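Local structure of dihydropyrimidinase (3SFW) at residues G8-V11 with T16-A19; D20-I23 with V28-I31; D39-D44 with V437-Q442; P380-I385 with D390-L395. The protein catalyses the reversible hydrolytic ring opening of dihydropyrimidines, very probably at the two-zinc centre held by its amidohydrolase barrel. All coordinates share one frame; numbering follows the deposited sequence.

Overall arrangement
Interactions 1 and 2 close beta hairpins, interaction 4 closes a short return of the chain, and interaction 3 alone joins distant parts of it. Near the N terminus interaction 1 closes the turn between strands 9-11 and 16-18, and interaction 2 follows directly, closing the turn between strands 20-24 and 27-32. Interaction 3 then joins strand 41-44 to the turn at 439-442, almost 400 residues on, and interaction 4, a short loop closed at 380-395, falls within that span. Tyr17 and Ala19 pack on Ile31, Val28 packs on Ala391 and Ile393, and Ile43 packs on Leu395. Together they knit the small beta domain, remote from the zinc ions, to strand 393-403.

Interaction 1 (G8-V11 with T16-A19); sequences GTVV and TYQA
Val10 lies over one face of the Tyr17 ring, the two side chains running side by side in the same direction from adjacent strands. CB of Val10 stands 3.9 Å from the centroid of the Tyr17 ring, displaced toward the rim, in a CH-pi contact. CG1 of Val10 reaches farther out, to 3.5 Å from Tyr17 OH. The ring is brought there by its first torsion: CG of Tyr17 sits between the backbone N and the carbonyl carbon (chi1 59°), which brings the ring alongside Val10. Ala19 CB lies at the edge of the same ring.

Beneath this pair the backbones form an antiparallel hydrogen-bonded pair, with Val10 N to Tyr17 O at 2.8 Å and Tyr17 N to Val10 O at 3.0 Å. The pairs before and after it are non-hydrogen-bonded, and their side chains occupy the other face: Thr9 OG1 meets Gln18 CG at 3.6 Å, and Val11 CG2 touches Thr16 CG2 at 4.1 Å. Where the strands part, a water accepts from Gly8 N and donates to Ala19 O.

This hairpin is joined through 9-11 to the parallel strand 49-59. Val11 packs against helix 361-376, while Tyr17 leans on Ile31 of strand 27-32 and on Ala386 of the second subunit.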
loop_
_atom_site.group_PDB
_atom_site.type_symbol
_atom_site.label_atom_id
_atom_site.label_comp_id
_atom_site.label_asym_id
_atom_site.label_seq_id
_atom_site.Cartn_x
_atom_site.Cartn_y
_atom_site.Cartn_z
ATOM N N GLY A 8 37.482 21.150 -19.802
ATOM C CA GLY A 8 36.772 20.380 -18.773
ATOM C C GLY A 8 35.509 19.721 -19.339
ATOM O O GLY A 8 35.167 19.931 -20.523
ATOM N N THR A 9 34.877 18.886 -18.516
ATOM C CA THR A 9 33.581 18.237 -18.847
ATOM C C THR A 9 32.481 18.813 -17.959
ATOM O O THR A 9 32.543 18.700 -16.735
ATOM C CB THR A 9 33.685 16.762 -18.640
ATOM O OG1 THR A 9 34.773 16.269 -19.424
ATOM C CG2 THR A 9 32.373 16.025 -19.068
ATOM N N VAL A 10 31.561 19.550 -18.582
ATOM C CA VAL A 10 30.394 20.131 -17.877
ATOM C C VAL A 10 29.358 19.033 -17.602
ATOM O O VAL A 10 29.000 18.286 -18.494
ATOM C CB VAL A 10 29.742 21.236 -18.743
ATOM C CG1 VAL A 10 28.460 21.879 -18.020
ATOM C CG2 VAL A 10 30.811 22.316 -19.059
ATOM N N VAL A 11 28.893 18.944 -16.356
ATOM C CA VAL A 11 27.828 17.998 -16.014
ATOM C C VAL A 11 26.812 18.805 -15.269
ATOM O O VAL A 11 27.147 19.508 -14.309
ATOM C CB VAL A 11 28.317 16.896 -15.036
ATOM C CG1 VAL A 11 27.137 15.934 -14.700
ATOM C CG2 VAL A 11 29.491 16.148 -15.626
ATOM N N THR A 16 25.682 16.485 -20.155
ATOM C CA THR A 16 27.080 16.069 -19.914
ATOM C C THR A 16 27.860 16.241 -21.225
ATOM O O THR A 16 27.543 15.589 -22.230
ATOM C CB THR A 16 27.191 14.542 -19.522
ATOM O OG1 THR A 16 26.311 14.230 -18.416
ATOM C CG2 THR A 16 28.615 14.184 -19.133
ATOM N N TYR A 17 28.885 17.095 -21.238
ATOM C CA TYR A 17 29.506 17.455 -22.527
ATOM C C TYR A 17 30.829 18.129 -22.295
ATOM O O TYR A 17 31.059 18.715 -21.233
ATOM C CB TYR A 17 28.591 18.367 -23.372
ATOM C CG TYR A 17 28.196 19.683 -22.747
ATOM C CD1 TYR A 17 27.090 19.778 -21.882
ATOM C CD2 TYR A 17 28.964 20.824 -22.938
ATOM C CE1 TYR A 17 26.739 20.994 -21.300
ATOM C CE2 TYR A 17 28.604 22.053 -22.363
ATOM C CZ TYR A 17 27.504 22.114 -21.519
ATOM O OH TYR A 17 27.181 23.287 -20.909
ATOM N N GLN A 18 31.697 18.049 -23.297
ATOM C CA GLN A 18 32.991 18.710 -23.236
ATOM C C GLN A 18 32.902 20.054 -23.929
ATOM O O GLN A 18 32.538 20.136 -25.103
ATOM C CB GLN A 18 34.031 17.800 -23.883
ATOM C CG GLN A 18 34.446 16.707 -22.938
ATOM C CD GLN A 18 34.605 15.369 -23.608
ATOM O OE1 GLN A 18 35.678 15.044 -24.133
ATOM N NE2 GLN A 18 33.538 14.551 -23.564
ATOM N N ALA A 19 33.099 21.131 -23.192
ATOM C CA ALA A 19 33.147 22.434 -23.819
ATOM C C ALA A 19 33.828 23.374 -22.868
ATOM O O ALA A 19 34.026 23.029 -21.689
ATOM C CB ALA A 19 31.722 22.954 -24.110
HETATM O O HOH W 1 35.920 23.590 -19.706
#

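Interaction 2 (D20-I23 with V28-I31); sequences DVLI and VVAI
Leu22 sits opposite both Val29 and Ala30, its carbonyl oxygen accepting an N-H from each. Val29 N lies 2.9 Å from Leu22 O and approaches nearly in line with the carbonyl bond, whereas Ala30 N makes a weak bond to Leu22 O at 3.3 Å. In the other direction Leu22 N donates to Ala30 O at 2.8 Å, almost straight at 174°.

CB of Leu22 rests 4.0 Å from Ala30 CB, and CG of Leu22 meets Val29 CG2 at 3.8 Å, the two branches crossing at a slant. With CG1 of Val29 anti to the carbonyl carbon (chi1 -64°), CG2 falls between the backbone N and the carbonyl carbon, which brings it to 3.5 Å from Leu22 O. On the other face Val21 CG1 meets Val28 CG1 at 3.9 Å, the side chains crossing at about a right angle, and Val21 CG2 packs more loosely on Ile31 CG1. At the far end Ile31 CA comes to 3.2 Å from Asp20 O in a CA-H...O contact.

Farther out, Asp20 is fixed by Arg6 in a salt bridge and by the backbone N of Asn7, and Val21 and Ile23 bond to strand 2-6. Ala30 and Ile31 pair antiparallel with a strand of the second subunit, carrying the sheet across the interface. Two consecutive residues, Val29 and Ala30, facing Leu22 make a classic beta bulge within this antiparallel hairpin.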
loop_
_atom_site.group_PDB
_atom_site.type_symbol
_atom_site.label_atom_id
_atom_site.label_comp_id
_atom_site.label_asym_id
_atom_site.label_seq_id
_atom_site.Cartn_x
_atom_site.Cartn_y
_atom_site.Cartn_z
ATOM N N ASP A 20 34.160 24.560 -23.370
ATOM C CA ASP A 20 34.696 25.619 -22.522
ATOM C C ASP A 20 33.598 26.547 -22.020
ATOM O O ASP A 20 32.568 26.762 -22.684
ATOM C CB ASP A 20 35.731 26.421 -23.282
ATOM C CG ASP A 20 36.898 25.563 -23.780
ATOM O OD1 ASP A 20 37.087 24.411 -23.326
ATOM O OD2 ASP A 20 37.585 26.058 -24.682
ATOM N N VAL A 21 33.840 27.165 -20.882
ATOM C CA VAL A 21 32.858 28.093 -20.301
ATOM C C VAL A 21 33.503 29.448 -20.141
ATOM O O VAL A 21 34.586 29.553 -19.568
ATOM C CB VAL A 21 32.383 27.567 -18.919
ATOM C CG1 VAL A 21 31.439 28.565 -18.223
ATOM C CG2 VAL A 21 31.681 26.209 -19.097
ATOM N N LEU A 22 32.828 30.478 -20.650
ATOM C CA LEU A 22 33.297 31.854 -20.534
ATOM C C LEU A 22 32.484 32.638 -19.521
ATOM O O LEU A 22 31.236 32.708 -19.610
ATOM C CB LEU A 22 33.224 32.555 -21.908
ATOM C CG LEU A 22 33.682 34.029 -21.910
ATOM C CD1 LEU A 22 35.173 34.032 -21.495
ATOM C CD2 LEU A 22 33.524 34.556 -23.367
ATOM N N ILE A 23 33.185 33.170 -18.515
ATOM C CA ILE A 23 32.573 33.992 -17.484
ATOM C C ILE A 23 32.954 35.443 -17.728
ATOM O O ILE A 23 34.080 35.716 -18.118
ATOM C CB ILE A 23 33.152 33.576 -16.101
ATOM C CG1 ILE A 23 32.739 32.128 -15.762
ATOM C CG2 ILE A 23 32.620 34.509 -14.976
ATOM C CD1 ILE A 23 33.564 31.510 -14.610
ATOM N N VAL A 28 27.906 33.514 -16.222
ATOM C CA VAL A 28 28.331 32.786 -17.405
ATOM C C VAL A 28 27.742 33.472 -18.628
ATOM O O VAL A 28 26.564 33.816 -18.617
ATOM C CB VAL A 28 27.815 31.342 -17.341
ATOM C CG1 VAL A 28 28.126 30.611 -18.667
ATOM C CG2 VAL A 28 28.477 30.593 -16.132
ATOM N N VAL A 29 28.586 33.768 -19.624
ATOM C CA VAL A 29 28.118 34.470 -20.839
ATOM C C VAL A 29 28.228 33.651 -22.120
ATOM O O VAL A 29 27.535 33.960 -23.106
ATOM C CB VAL A 29 28.809 35.870 -21.030
ATOM C CG1 VAL A 29 28.433 36.796 -19.871
ATOM C CG2 VAL A 29 30.302 35.701 -21.201
ATOM N N ALA A 30 29.039 32.600 -22.117
ATOM C CA ALA A 30 29.115 31.716 -23.290
ATOM C C ALA A 30 29.613 30.356 -22.931
ATOM O O ALA A 30 30.393 30.181 -21.982
ATOM C CB ALA A 30 30.054 32.353 -24.403
ATOM N N ILE A 31 29.203 29.365 -23.717
ATOM C CA ILE A 31 29.734 28.048 -23.582
ATOM C C ILE A 31 29.936 27.566 -25.005
ATOM O O ILE A 31 29.106 27.845 -25.866
ATOM C CB ILE A 31 28.736 27.138 -22.855
ATOM C CG1 ILE A 31 28.386 27.755 -21.465
ATOM C CG2 ILE A 31 29.323 25.693 -22.780
ATOM C CD1 ILE A 31 27.219 26.892 -20.726
#

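Interaction 3 (D39-D44 with V437-Q442); sequences DAEVID and VVRNKQ
A salt bridge between Glu41 and Arg439 ties strand 41-44, at the edge of the N-terminal four-stranded sheet within this chain, to the type I' turn at 439-442, where a beta hairpin of a different sheet reverses. The side chains come from opposite directions. A single oxygen, OE2 of Glu41, arrives at the edge of the Arg439 guanidinium, close to its plane, and takes NH2 at 2.7 Å and, weakly, NH1 at 3.1 Å. The two planes are 55° apart, and NH2 meets OE2 from above the carboxylate plane. Both side chains are stretched out; in Arg439 CG stands opposite the backbone N (chi1 -170°) and the chain stays extended to NE. The nearest CA atoms, Ile43 CA and Arg439 CA, are 10.4 Å apart. Ile43 CD1 lies against the guanidinium, 3.5 Å from Arg439 NH2, a van der Waals contact.

An alanine in place of Glu41 removes this carboxylate, and the Arg439 guanidinium would probably be free to swing away from strand 41-44. Both N-H groups converge on one oxygen, so the link is a single-oxygen, hydrogen-bonded salt bridge, joining sheets through extended charged arms rather than through backbone pairing.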
loop_
_atom_site.group_PDB
_atom_site.type_symbol
_atom_site.label_atom_id
_atom_site.label_comp_id
_atom_site.label_asym_id
_atom_site.label_seq_id
_atom_site.Cartn_x
_atom_site.Cartn_y
_atom_site.Cartn_z
ATOM N N ASP A 39 41.256 38.268 -24.006
ATOM C CA ASP A 39 41.472 39.028 -22.792
ATOM C C ASP A 39 40.802 38.340 -21.619
ATOM O O ASP A 39 40.264 39.009 -20.735
ATOM C CB ASP A 39 40.909 40.455 -22.928
ATOM C CG ASP A 39 41.536 41.242 -24.090
ATOM O OD1 ASP A 39 42.765 41.105 -24.348
ATOM O OD2 ASP A 39 40.785 42.006 -24.740
ATOM N N ALA A 40 40.764 37.009 -21.637
ATOM C CA ALA A 40 40.229 36.279 -20.489
ATOM C C ALA A 40 41.335 35.522 -19.808
ATOM O O ALA A 40 42.272 35.069 -20.463
ATOM C CB ALA A 40 39.107 35.329 -20.909
ATOM N N GLU A 41 41.245 35.395 -18.491
ATOM C CA GLU A 41 42.157 34.506 -17.749
ATOM C C GLU A 41 41.831 33.040 -18.077
ATOM O O GLU A 41 40.686 32.605 -17.874
ATOM C CB GLU A 41 42.024 34.724 -16.246
ATOM C CG GLU A 41 42.968 33.793 -15.425
ATOM C CD GLU A 41 42.790 33.888 -13.914
ATOM O OE1 GLU A 41 41.774 34.450 -13.422
ATOM O OE2 GLU A 41 43.644 33.315 -13.213
ATOM N N VAL A 42 42.813 32.295 -18.589
ATOM C CA VAL A 42 42.584 30.888 -18.936
ATOM C C VAL A 42 42.714 30.018 -17.684
ATOM O O VAL A 42 43.716 30.083 -16.976
ATOM C CB VAL A 42 43.514 30.377 -20.084
ATOM C CG1 VAL A 42 43.410 28.868 -20.250
ATOM C CG2 VAL A 42 43.173 31.068 -21.417
ATOM N N ILE A 43 41.659 29.255 -17.382
ATOM C CA ILE A 43 41.673 28.290 -16.281
ATOM C C ILE A 43 41.657 26.900 -16.898
ATOM O O ILE A 43 40.712 26.529 -17.636
ATOM C CB ILE A 43 40.384 28.424 -15.390
ATOM C CG1 ILE A 43 40.113 29.875 -14.958
ATOM C CG2 ILE A 43 40.441 27.496 -14.182
ATOM C CD1 ILE A 43 41.285 30.598 -14.436
ATOM N N ASP A 44 42.687 26.129 -16.612
ATOM C CA ASP A 44 42.810 24.791 -17.180
ATOM C C ASP A 44 42.029 23.731 -16.367
ATOM O O ASP A 44 42.387 23.422 -15.229
ATOM C CB ASP A 44 44.303 24.437 -17.266
ATOM C CG ASP A 44 44.557 23.090 -17.903
ATOM O OD1 ASP A 44 43.602 22.410 -18.313
ATOM O OD2 ASP A 44 45.735 22.696 -17.998
ATOM N N VAL A 437 36.791 31.335 -4.711
ATOM C CA VAL A 437 36.698 31.250 -3.227
ATOM C C VAL A 437 37.777 30.268 -2.759
ATOM O O VAL A 437 38.507 30.502 -1.766
ATOM C CB VAL A 437 35.284 30.712 -2.781
ATOM C CG1 VAL A 437 35.187 30.637 -1.197
ATOM C CG2 VAL A 437 34.178 31.678 -3.352
ATOM N N VAL A 438 37.842 29.130 -3.450
ATOM C CA VAL A 438 38.923 28.168 -3.276
ATOM C C VAL A 438 39.609 28.003 -4.641
ATOM O O VAL A 438 38.949 27.917 -5.689
ATOM C CB VAL A 438 38.320 26.791 -2.810
ATOM C CG1 VAL A 438 39.411 25.697 -2.763
ATOM C CG2 VAL A 438 37.631 26.943 -1.448
ATOM N N ARG A 439 40.932 28.011 -4.657
ATOM C CA ARG A 439 41.644 27.741 -5.892
ATOM C C ARG A 439 42.783 26.805 -5.581
ATOM O O ARG A 439 43.574 27.084 -4.661
ATOM C CB ARG A 439 42.172 29.029 -6.485
ATOM C CG ARG A 439 42.725 28.825 -7.919
ATOM C CD ARG A 439 43.033 30.145 -8.553
ATOM N NE ARG A 439 43.368 30.005 -9.969
ATOM C CZ ARG A 439 43.475 31.045 -10.785
ATOM N NH1 ARG A 439 43.270 32.264 -10.317
ATOM N NH2 ARG A 439 43.799 30.872 -12.041
ATOM N N ASN A 440 42.810 25.658 -6.264
ATOM C CA ASN A 440 43.786 24.607 -5.950
ATOM C C ASN A 440 43.874 24.314 -4.461
ATOM O O ASN A 440 44.977 24.187 -3.884
ATOM C CB ASN A 440 45.154 24.989 -6.556
ATOM C CG ASN A 440 45.091 25.042 -8.050
ATOM O OD1 ASN A 440 44.616 24.100 -8.661
ATOM N ND2 ASN A 440 45.483 26.167 -8.651
ATOM N N LYS A 441 42.710 24.128 -3.859
ATOM C CA LYS A 441 42.585 23.706 -2.468
ATOM C C LYS A 441 43.153 24.731 -1.457
ATOM O O LYS A 441 43.381 24.384 -0.311
ATOM C CB LYS A 441 43.153 22.277 -2.237
ATOM C CG LYS A 441 42.369 21.192 -3.036
ATOM C CD LYS A 441 43.117 19.878 -3.079
ATOM C CE LYS A 441 42.855 19.110 -1.830
ATOM N NZ LYS A 441 43.572 17.806 -1.979
ATOM N N GLN A 442 43.238 25.993 -1.864
ATOM C CA GLN A 442 43.640 27.074 -0.944
ATOM C C GLN A 442 42.541 28.127 -0.909
ATOM O O GLN A 442 41.855 28.364 -1.919
ATOM C CB GLN A 442 44.950 27.685 -1.452
ATOM C CG GLN A 442 46.118 26.663 -1.358
ATOM C CD GLN A 442 47.326 27.084 -2.166
ATOM O OE1 GLN A 442 47.198 27.421 -3.347
ATOM N NE2 GLN A 442 48.517 27.032 -1.551
#

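Interaction 4 (P380-I385 with D390-L395); sequences PQKGTI and DADIVL
The Gln381 amide and the Asp390 carboxylate stand nearly perpendicular, their planes 77° apart, with Gln381 CG 3.3 Å from Asp390 OD2. Asp390 OD2 receives Lys382 NZ at 2.8 Å through its anti lone pair, while Asp392 OD2 takes Lys382 NZ at 2.8 Å from the syn side, 20° out of its plane. Lys382 bends at its second torsion (chi2 -54°), which carries the ammonium back between the two acids. The three residues form a buried salt-bridge network at the return of the chain into strand 393-403. Asp119 forms a further salt bridge to Lys382 NZ, so one ammonium is shared by three carboxylates and probably offsets their mutual repulsion. With a methionine in place of Lys382 the three acids lose their common ammonium and would probably repel one another.

The backbones are joined by Asp390 N to Gln381 O at 2.9 Å. Farther along, waters link the two segments; one donates to Thr384 O at 2.7 Å and to Asp390 O at 2.8 Å. At the end Ile385 CG1 touches Ile393 CG1 at 4.2 Å, the side chains crossing at about a right angle.

Asp392 OD1 is held by the backbone N of Arg433. The loop brings the chain from helix 361-376 into strand 393-403, with Lys382 against strands 49-59 and 86-93 and Ile385 on Leu50 and Pro52.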
loop_
_atom_site.group_PDB
_atom_site.type_symbol
_atom_site.label_atom_id
_atom_site.label_comp_id
_atom_site.label_asym_id
_atom_site.label_seq_id
_atom_site.Cartn_x
_atom_site.Cartn_y
_atom_site.Cartn_z
ATOM N N PRO A 380 16.774 30.348 -12.118
ATOM C CA PRO A 380 18.023 29.762 -12.570
ATOM C C PRO A 380 19.231 30.610 -12.194
ATOM O O PRO A 380 20.307 30.330 -12.686
ATOM C CB PRO A 380 17.892 29.800 -14.120
ATOM C CG PRO A 380 17.070 31.037 -14.377
ATOM C CD PRO A 380 16.113 31.152 -13.178
ATOM N N GLN A 381 19.075 31.610 -11.327
ATOM C CA GLN A 381 20.265 32.382 -10.875
ATOM C C GLN A 381 21.346 31.409 -10.337
ATOM O O GLN A 381 22.556 31.536 -10.652
ATOM C CB GLN A 381 19.903 33.389 -9.743
ATOM C CG GLN A 381 21.162 34.102 -9.195
ATOM C CD GLN A 381 20.942 34.983 -7.934
ATOM O OE1 GLN A 381 21.903 35.500 -7.365
ATOM N NE2 GLN A 381 19.708 35.121 -7.493
ATOM N N LYS A 382 20.887 30.461 -9.530
ATOM C CA LYS A 382 21.751 29.418 -8.933
ATOM C C LYS A 382 21.324 28.032 -9.430
ATOM O O LYS A 382 20.180 27.848 -9.921
ATOM C CB LYS A 382 21.586 29.402 -7.418
ATOM C CG LYS A 382 21.829 30.742 -6.655
ATOM C CD LYS A 382 23.189 31.299 -7.007
ATOM C CE LYS A 382 23.595 32.356 -5.921
ATOM N NZ LYS A 382 24.913 32.935 -6.326
ATOM N N GLY A 383 22.242 27.077 -9.348
ATOM C CA GLY A 383 21.859 25.662 -9.391
ATOM C C GLY A 383 22.156 25.048 -10.743
ATOM O O GLY A 383 21.775 23.934 -11.009
ATOM N N THR A 384 22.758 25.819 -11.635
ATOM C CA THR A 384 23.117 25.225 -12.937
ATOM C C THR A 384 24.368 25.858 -13.558
ATOM O O THR A 384 24.971 26.812 -12.997
ATOM C CB THR A 384 21.942 25.319 -13.917
ATOM O OG1 THR A 384 22.176 24.455 -15.063
ATOM C CG2 THR A 384 21.706 26.801 -14.313
ATOM N N ILE A 385 24.773 25.310 -14.697
ATOM C CA ILE A 385 25.766 25.965 -15.520
ATOM C C ILE A 385 25.164 26.291 -16.880
ATOM O O ILE A 385 24.943 25.403 -17.660
ATOM C CB ILE A 385 27.022 25.100 -15.676
ATOM C CG1 ILE A 385 27.718 24.925 -14.305
ATOM C CG2 ILE A 385 28.028 25.800 -16.673
ATOM C CD1 ILE A 385 28.931 24.016 -14.358
ATOM N N ASP A 390 24.531 32.756 -12.411
ATOM C CA ASP A 390 25.735 33.164 -11.640
ATOM C C ASP A 390 26.808 32.104 -11.887
ATOM O O ASP A 390 26.523 30.898 -11.934
ATOM C CB ASP A 390 25.409 33.205 -10.145
ATOM C CG ASP A 390 24.647 34.444 -9.730
ATOM O OD1 ASP A 390 24.287 35.282 -10.607
ATOM O OD2 ASP A 390 24.318 34.548 -8.513
ATOM N N ALA A 391 28.059 32.550 -12.002
ATOM C CA ALA A 391 29.149 31.667 -12.280
ATOM C C ALA A 391 29.571 31.029 -10.950
ATOM O O ALA A 391 30.596 31.393 -10.380
ATOM C CB ALA A 391 30.310 32.493 -12.889
ATOM N N ASP A 392 28.772 30.071 -10.493
ATOM C CA ASP A 392 28.997 29.380 -9.218
ATOM C C ASP A 392 29.323 27.946 -9.628
ATOM O O ASP A 392 28.430 27.170 -10.069
ATOM C CB ASP A 392 27.708 29.369 -8.368
ATOM C CG ASP A 392 27.395 30.708 -7.705
ATOM O OD1 ASP A 392 27.887 31.780 -8.164
ATOM O OD2 ASP A 392 26.539 30.674 -6.792
ATOM N N ILE A 393 30.615 27.655 -9.708
ATOM C CA ILE A 393 31.086 26.493 -10.409
ATOM C C ILE A 393 32.164 25.800 -9.574
ATOM O O ILE A 393 33.017 26.455 -8.972
ATOM C CB ILE A 393 31.684 26.921 -11.785
ATOM C CG1 ILE A 393 30.569 27.517 -12.639
ATOM C CG2 ILE A 393 32.381 25.671 -12.523
ATOM C CD1 ILE A 393 31.071 28.167 -13.928
ATOM N N VAL A 394 32.141 24.470 -9.589
ATOM C CA VAL A 394 33.153 23.665 -8.900
ATOM C C VAL A 394 33.972 22.913 -9.930
ATOM O O VAL A 394 33.409 22.261 -10.825
ATOM C CB VAL A 394 32.483 22.664 -7.942
ATOM C CG1 VAL A 394 33.533 21.765 -7.296
ATOM C CG2 VAL A 394 31.703 23.430 -6.871
ATOM N N LEU A 395 35.308 22.986 -9.812
ATOM C CA LEU A 395 36.164 22.123 -10.583
ATOM C C LEU A 395 36.466 20.902 -9.724
ATOM O O LEU A 395 37.048 21.040 -8.637
ATOM C CB LEU A 395 37.480 22.854 -10.931
ATOM C CG LEU A 395 37.373 24.123 -11.791
ATOM C CD1 LEU A 395 38.730 24.452 -12.435
ATOM C CD2 LEU A 395 36.313 24.070 -12.776
HETATM O O HOH W 2 24.523 29.464 -10.720
HETATM O O HOH W 3 25.734 27.138 -10.212
HETATM O O HOH W 4 26.290 28.926 -13.923
#